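Local coordinates for protein prephenate dehydratase (Arthrobacter aurescens, PDB 3MWB) that probably catalyses the decarboxylation and dehydration of prephenate to phenylpyruvate in L-phenylalanine biosynthesis and binds L-phenylalanine at its ACT domain, at residues 218-223 with 228-233; 253-258 with 262-267. All coordinates share one frame; numbering follows the deposited sequence.

Contact 1: 218-223 with 228-233; sequences EILDQF and VNLSRI. With PHE (phenylalanine), chain C.
The ring of F223 carries L230 on one face. Methyl CD2 of L230 sits 4.0 Å from the centroid of the F223 ring, a CH-pi contact displaced toward the rim. V228 meets the same ring obliquely, with its CG1 3.6 Å from CD1 of F223. CG1 reaches the ring because it stands anti to the V228 backbone N (chi1 179°). L220 continues the apolar layer: its CD2 touches CD1 of L230, and its CD1 touches CD1 of I233 at 4.0 Å. Where the helix runs out, V228 N donates to F223 O at 2.9 Å.

The same segment also holds the bound L-phenylalanine. Its amino group donates to N229 OD1 and to L230 O, and L230 N donates to ligand OXT at 2.8 Å. The ligand ring lies against I233, whose CG2 is 3.7 Å from ligand CE1. N229 ND2 bonds to D252 and to D211 of the second subunit. With an alanine in place of N229, the ligand amino group would probably lose one acceptor, and those two aspartates the amide donor they share. D211 and L216 N of the second subunit also bind the ligand, placing the site at a subunit interface. S231 and R232 form a classic beta bulge opposite D250.

L230 packs CD1 and CD2 on the helix, sets CB against the ligand ring, and bonds the ligand through its backbone N and O. That it touches both is consistent with the regulatory role of ACT domains, which commonly bind amino acids.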
loop_
_atom_site.group_PDB
_atom_site.type_symbol
_atom_site.label_atom_id
_atom_site.label_comp_id
_atom_site.label_asym_id
_atom_site.label_seq_id
_atom_site.Cartn_x
_atom_site.Cartn_y
_atom_site.Cartn_z
ATOM N N GLU A 218 -2.662 6.949 -1.559
ATOM C CA GLU A 218 -1.458 7.414 -2.233
ATOM C C GLU A 218 -0.947 8.714 -1.606
ATOM O O GLU A 218 0.247 8.874 -1.425
ATOM C CB GLU A 218 -1.696 7.593 -3.743
ATOM C CG GLU A 218 -0.411 7.781 -4.564
ATOM C CD GLU A 218 -0.675 8.132 -6.038
ATOM O OE1 GLU A 218 -1.832 8.485 -6.379
ATOM O OE2 GLU A 218 0.277 8.059 -6.854
ATOM N N ILE A 219 -1.846 9.629 -1.259
ATOM C CA ILE A 219 -1.443 10.898 -0.630
ATOM C C ILE A 219 -0.953 10.668 0.810
ATOM O O ILE A 219 0.090 11.194 1.234
ATOM C CB ILE A 219 -2.600 11.935 -0.692
ATOM C CG1 ILE A 219 -2.784 12.436 -2.130
ATOM C CG2 ILE A 219 -2.338 13.111 0.255
ATOM C CD1 ILE A 219 -4.187 13.068 -2.412
ATOM N N LEU A 220 -1.677 9.845 1.554
ATOM C CA LEU A 220 -1.306 9.555 2.942
ATOM C C LEU A 220 0.015 8.780 3.071
ATOM O O LEU A 220 0.784 9.006 4.019
ATOM C CB LEU A 220 -2.445 8.854 3.668
ATOM C CG LEU A 220 -3.685 9.757 3.851
ATOM C CD1 LEU A 220 -4.536 9.301 5.000
ATOM C CD2 LEU A 220 -3.295 11.230 4.065
ATOM N N ASP A 221 0.294 7.925 2.090
ATOM C CA ASP A 221 1.523 7.150 2.063
ATOM C C ASP A 221 2.767 8.034 2.034
ATOM O O ASP A 221 3.802 7.623 2.541
ATOM C CB ASP A 221 1.561 6.167 0.884
ATOM C CG ASP A 221 2.549 5.030 1.112
ATOM O OD1 ASP A 221 2.447 4.364 2.156
ATOM O OD2 ASP A 221 3.430 4.795 0.247
ATOM N N GLN A 222 2.663 9.239 1.464
ATOM C CA GLN A 222 3.798 10.166 1.477
ATOM C C GLN A 222 4.271 10.425 2.914
ATOM O O GLN A 222 5.472 10.449 3.163
ATOM C CB GLN A 222 3.479 11.475 0.763
ATOM C CG GLN A 222 3.093 11.325 -0.704
ATOM C CD GLN A 222 4.080 10.485 -1.498
ATOM O OE1 GLN A 222 5.285 10.720 -1.473
ATOM N NE2 GLN A 222 3.556 9.495 -2.218
ATOM N N PHE A 223 3.326 10.569 3.847
ATOM C CA PHE A 223 3.625 10.693 5.276
ATOM C C PHE A 223 3.967 9.342 5.928
ATOM O O PHE A 223 4.991 9.218 6.592
ATOM C CB PHE A 223 2.468 11.377 6.014
ATOM C CG PHE A 223 2.253 12.825 5.614
ATOM C CD1 PHE A 223 3.196 13.791 5.927
ATOM C CD2 PHE A 223 1.104 13.211 4.941
ATOM C CE1 PHE A 223 3.010 15.130 5.555
ATOM C CE2 PHE A 223 0.908 14.532 4.566
ATOM C CZ PHE A 223 1.849 15.498 4.886
ATOM N N VAL A 228 5.977 9.708 9.241
ATOM C CA VAL A 228 5.332 10.929 9.684
ATOM C C VAL A 228 3.910 10.658 10.149
ATOM O O VAL A 228 3.033 10.315 9.338
ATOM C CB VAL A 228 5.305 12.035 8.605
ATOM C CG1 VAL A 228 4.596 13.240 9.168
ATOM C CG2 VAL A 228 6.727 12.420 8.170
ATOM N N ASN A 229 3.711 10.831 11.456
ATOM C CA ASN A 229 2.432 10.674 12.117
ATOM C C ASN A 229 1.481 11.821 11.817
ATOM O O ASN A 229 1.881 13.011 11.813
ATOM C CB ASN A 229 2.663 10.601 13.628
ATOM C CG ASN A 229 1.535 9.957 14.361
ATOM O OD1 ASN A 229 1.105 8.853 14.027
ATOM N ND2 ASN A 229 1.050 10.630 15.382
ATOM N N LEU A 230 0.208 11.475 11.605
ATOM C CA LEU A 230 -0.814 12.502 11.401
ATOM C C LEU A 230 -1.697 12.719 12.630
ATOM O O LEU A 230 -1.971 11.776 13.391
ATOM C CB LEU A 230 -1.679 12.190 10.178
ATOM C CG LEU A 230 -0.942 11.899 8.871
ATOM C CD1 LEU A 230 -1.980 11.512 7.796
ATOM C CD2 LEU A 230 -0.066 13.092 8.406
ATOM N N SER A 231 -2.159 13.953 12.812
ATOM C CA SER A 231 -3.058 14.262 13.925
ATOM C C SER A 231 -4.422 14.775 13.452
ATOM O O SER A 231 -5.350 14.919 14.261
ATOM C CB SER A 231 -2.406 15.274 14.864
ATOM O OG SER A 231 -2.119 16.458 14.143
ATOM N N ARG A 232 -4.540 15.082 12.151
ATOM C CA ARG A 232 -5.806 15.537 11.595
ATOM C C ARG A 232 -5.879 15.274 10.110
ATOM O O ARG A 232 -4.929 15.534 9.374
ATOM C CB ARG A 232 -6.049 17.029 11.864
ATOM C CG ARG A 232 -7.472 17.517 11.473
ATOM C CD ARG A 232 -7.650 19.017 11.762
ATOM N NE ARG A 232 -6.664 19.762 10.983
ATOM C CZ ARG A 232 -6.866 20.221 9.753
ATOM N NH1 ARG A 232 -8.047 20.059 9.163
ATOM N NH2 ARG A 232 -5.885 20.839 9.107
ATOM N N ILE A 233 -7.004 14.701 9.681
ATOM C CA ILE A 233 -7.364 14.722 8.253
ATOM C C ILE A 233 -8.860 14.999 8.067
ATOM O O ILE A 233 -9.688 14.491 8.830
ATOM C CB ILE A 233 -6.979 13.434 7.534
ATOM C CG1 ILE A 233 -7.502 13.469 6.082
ATOM C CG2 ILE A 233 -7.491 12.210 8.315
ATOM C CD1 ILE A 233 -7.169 12.298 5.308
HETATM N N PHE C . -1.582 9.151 13.548
HETATM C CA PHE C . -2.143 8.002 12.740
HETATM C C PHE C . -1.600 8.030 11.320
HETATM O O PHE C . -2.057 7.244 10.447
HETATM C CB PHE C . -3.700 7.990 12.732
HETATM C CG PHE C . -4.343 9.320 12.362
HETATM C CD1 PHE C . -4.366 9.768 11.026
HETATM C CD2 PHE C . -4.944 10.116 13.359
HETATM C CE1 PHE C . -4.948 10.988 10.683
HETATM C CE2 PHE C . -5.546 11.345 13.030
HETATM C CZ PHE C . -5.548 11.781 11.676
HETATM O OXT PHE C . -0.732 8.882 11.019
#

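Contact 2: 253-258 with 262-267; sequences GHATDS and DALAGL
L264 has CG anti to its carbonyl carbon and beside the backbone N (chi1 -67°), with an extended chi2 of 167°. These torsions carry its CD1 to the CB of A255, 3.9 Å away. The methyl of A255 belongs to a type I beta turn from H254 to D257, closed by D257 N donating to H254 O. The carboxylate of D257 braces the turn as well: H254 N donates to D257 OD2 at 2.8 Å, from above the carboxylate plane.

Beyond the turn the helix starts. D262 N donates to S258 O at 2.9 Å, the i+4 to i bond of the first helical turn. The CB of D262 lies 3.3 Å from S258 O. The carboxylate of D262 turns from the loop, and its OD2 forms a salt bridge with R226. Around the apolar pair, F276 of strand 275-281 touches both A255 and L264. L310 and V306 of the third subunit pack on A255 and L264 respectively.

Polar and apolar ties thus divide the work. Backbone and carboxylate bonds fix the turn and begin the helix, while the A255–L264 pair seats the turn against the helix flank beside strand 275-281 of the ACT domain.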
loop_
_atom_site.group_PDB
_atom_site.type_symbol
_atom_site.label_atom_id
_atom_site.label_comp_id
_atom_site.label_asym_id
_atom_site.label_seq_id
_atom_site.Cartn_x
_atom_site.Cartn_y
_atom_site.Cartn_z
ATOM N N GLY A 253 5.661 17.207 12.950
ATOM C CA GLY A 253 6.929 17.524 12.359
ATOM C C GLY A 253 7.059 18.932 11.850
ATOM O O GLY A 253 6.089 19.709 11.787
ATOM N N HIS A 254 8.278 19.257 11.463
ATOM C CA HIS A 254 8.588 20.586 10.952
ATOM C C HIS A 254 9.087 20.426 9.516
ATOM O O HIS A 254 9.796 19.467 9.215
ATOM C CB HIS A 254 9.678 21.176 11.807
ATOM C CG HIS A 254 10.012 22.591 11.476
ATOM N ND1 HIS A 254 9.502 23.656 12.181
ATOM C CD2 HIS A 254 10.844 23.118 10.549
ATOM C CE1 HIS A 254 10.004 24.783 11.701
ATOM N NE2 HIS A 254 10.819 24.481 10.707
ATOM N N ALA A 255 8.726 21.369 8.640
ATOM C CA ALA A 255 9.087 21.299 7.216
ATOM C C ALA A 255 10.580 21.018 6.958
ATOM O O ALA A 255 10.919 20.374 5.963
ATOM C CB ALA A 255 8.654 22.565 6.492
ATOM N N THR A 256 11.461 21.508 7.837
ATOM C CA THR A 256 12.914 21.275 7.699
ATOM C C THR A 256 13.398 19.868 8.076
ATOM O O THR A 256 14.446 19.436 7.590
ATOM C CB THR A 256 13.752 22.285 8.481
ATOM O OG1 THR A 256 13.563 22.090 9.882
ATOM C CG2 THR A 256 13.378 23.693 8.069
ATOM N N ASP A 257 12.680 19.173 8.953
ATOM C CA ASP A 257 12.963 17.760 9.214
ATOM C C ASP A 257 13.014 17.030 7.874
ATOM O O ASP A 257 12.120 17.199 7.039
ATOM C CB ASP A 257 11.872 17.143 10.069
ATOM C CG ASP A 257 11.737 17.820 11.424
ATOM O OD1 ASP A 257 12.745 18.312 11.960
ATOM O OD2 ASP A 257 10.617 17.867 11.941
ATOM N N SER A 258 14.047 16.215 7.679
ATOM C CA SER A 258 14.283 15.602 6.367
ATOM C C SER A 258 13.095 14.751 5.913
ATOM O O SER A 258 12.746 14.776 4.732
ATOM C CB SER A 258 15.565 14.774 6.369
ATOM O OG SER A 258 16.698 15.580 6.646
ATOM N N ASP A 262 10.893 15.658 2.621
ATOM C CA ASP A 262 10.765 14.590 1.642
ATOM C C ASP A 262 9.299 14.268 1.338
ATOM O O ASP A 262 8.919 14.174 0.171
ATOM C CB ASP A 262 11.527 13.340 2.081
ATOM C CG ASP A 262 12.004 12.516 0.905
ATOM O OD1 ASP A 262 12.780 13.066 0.080
ATOM O OD2 ASP A 262 11.616 11.320 0.813
ATOM N N ALA A 263 8.479 14.136 2.382
ATOM C CA ALA A 263 7.030 13.932 2.232
ATOM C C ALA A 263 6.367 15.061 1.457
ATOM O O ALA A 263 5.563 14.795 0.583
ATOM C CB ALA A 263 6.348 13.752 3.599
ATOM N N LEU A 264 6.713 16.313 1.784
ATOM C CA LEU A 264 6.190 17.466 1.067
ATOM C C LEU A 264 6.496 17.365 -0.437
ATOM O O LEU A 264 5.638 17.685 -1.263
ATOM C CB LEU A 264 6.723 18.799 1.651
ATOM C CG LEU A 264 6.235 19.148 3.080
ATOM C CD1 LEU A 264 7.066 20.303 3.690
ATOM C CD2 LEU A 264 4.709 19.462 3.129
ATOM N N ALA A 265 7.705 16.945 -0.782
ATOM C CA ALA A 265 8.058 16.770 -2.204
ATOM C C ALA A 265 7.191 15.702 -2.861
ATOM O O ALA A 265 6.733 15.880 -3.997
ATOM C CB ALA A 265 9.530 16.454 -2.375
ATOM N N GLY A 266 6.947 14.618 -2.142
ATOM C CA GLY A 266 6.090 13.510 -2.646
ATOM C C GLY A 266 4.677 13.979 -2.926
ATOM O O GLY A 266 4.048 13.562 -3.907
ATOM N N LEU A 267 4.182 14.853 -2.046
ATOM C CA LEU A 267 2.839 15.426 -2.151
ATOM C C LEU A 267 2.739 16.312 -3.380
ATOM O O LEU A 267 1.776 16.231 -4.112
ATOM C CB LEU A 267 2.488 16.238 -0.884
ATOM C CG LEU A 267 2.184 15.490 0.413
ATOM C CD1 LEU A 267 1.928 16.483 1.531
ATOM C CD2 LEU A 267 0.989 14.553 0.264
#

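How the contacts relate
The two contacts follow in series, and neither nests in nor crosses the other. Contact 1 comes first. It closes the short connection from helix 215-224 into strand 230-237, the outermost strand of the four-stranded antiparallel sheet within this chain, where I233 bonds on to the second subunit. The chain then returns along strand 245-252. Contact 2 closes the turn from that strand into helix 258-270. Their centres lie 11 Å apart, and the two helices pack directly. CZ of F223 meets CD1 of L267 at 3.5 Å, and the carbonyl O of Q222 lies 3.4 Å from CB of A263. Together the contacts join both helices to the ACT sheet. Both also reach the third subunit.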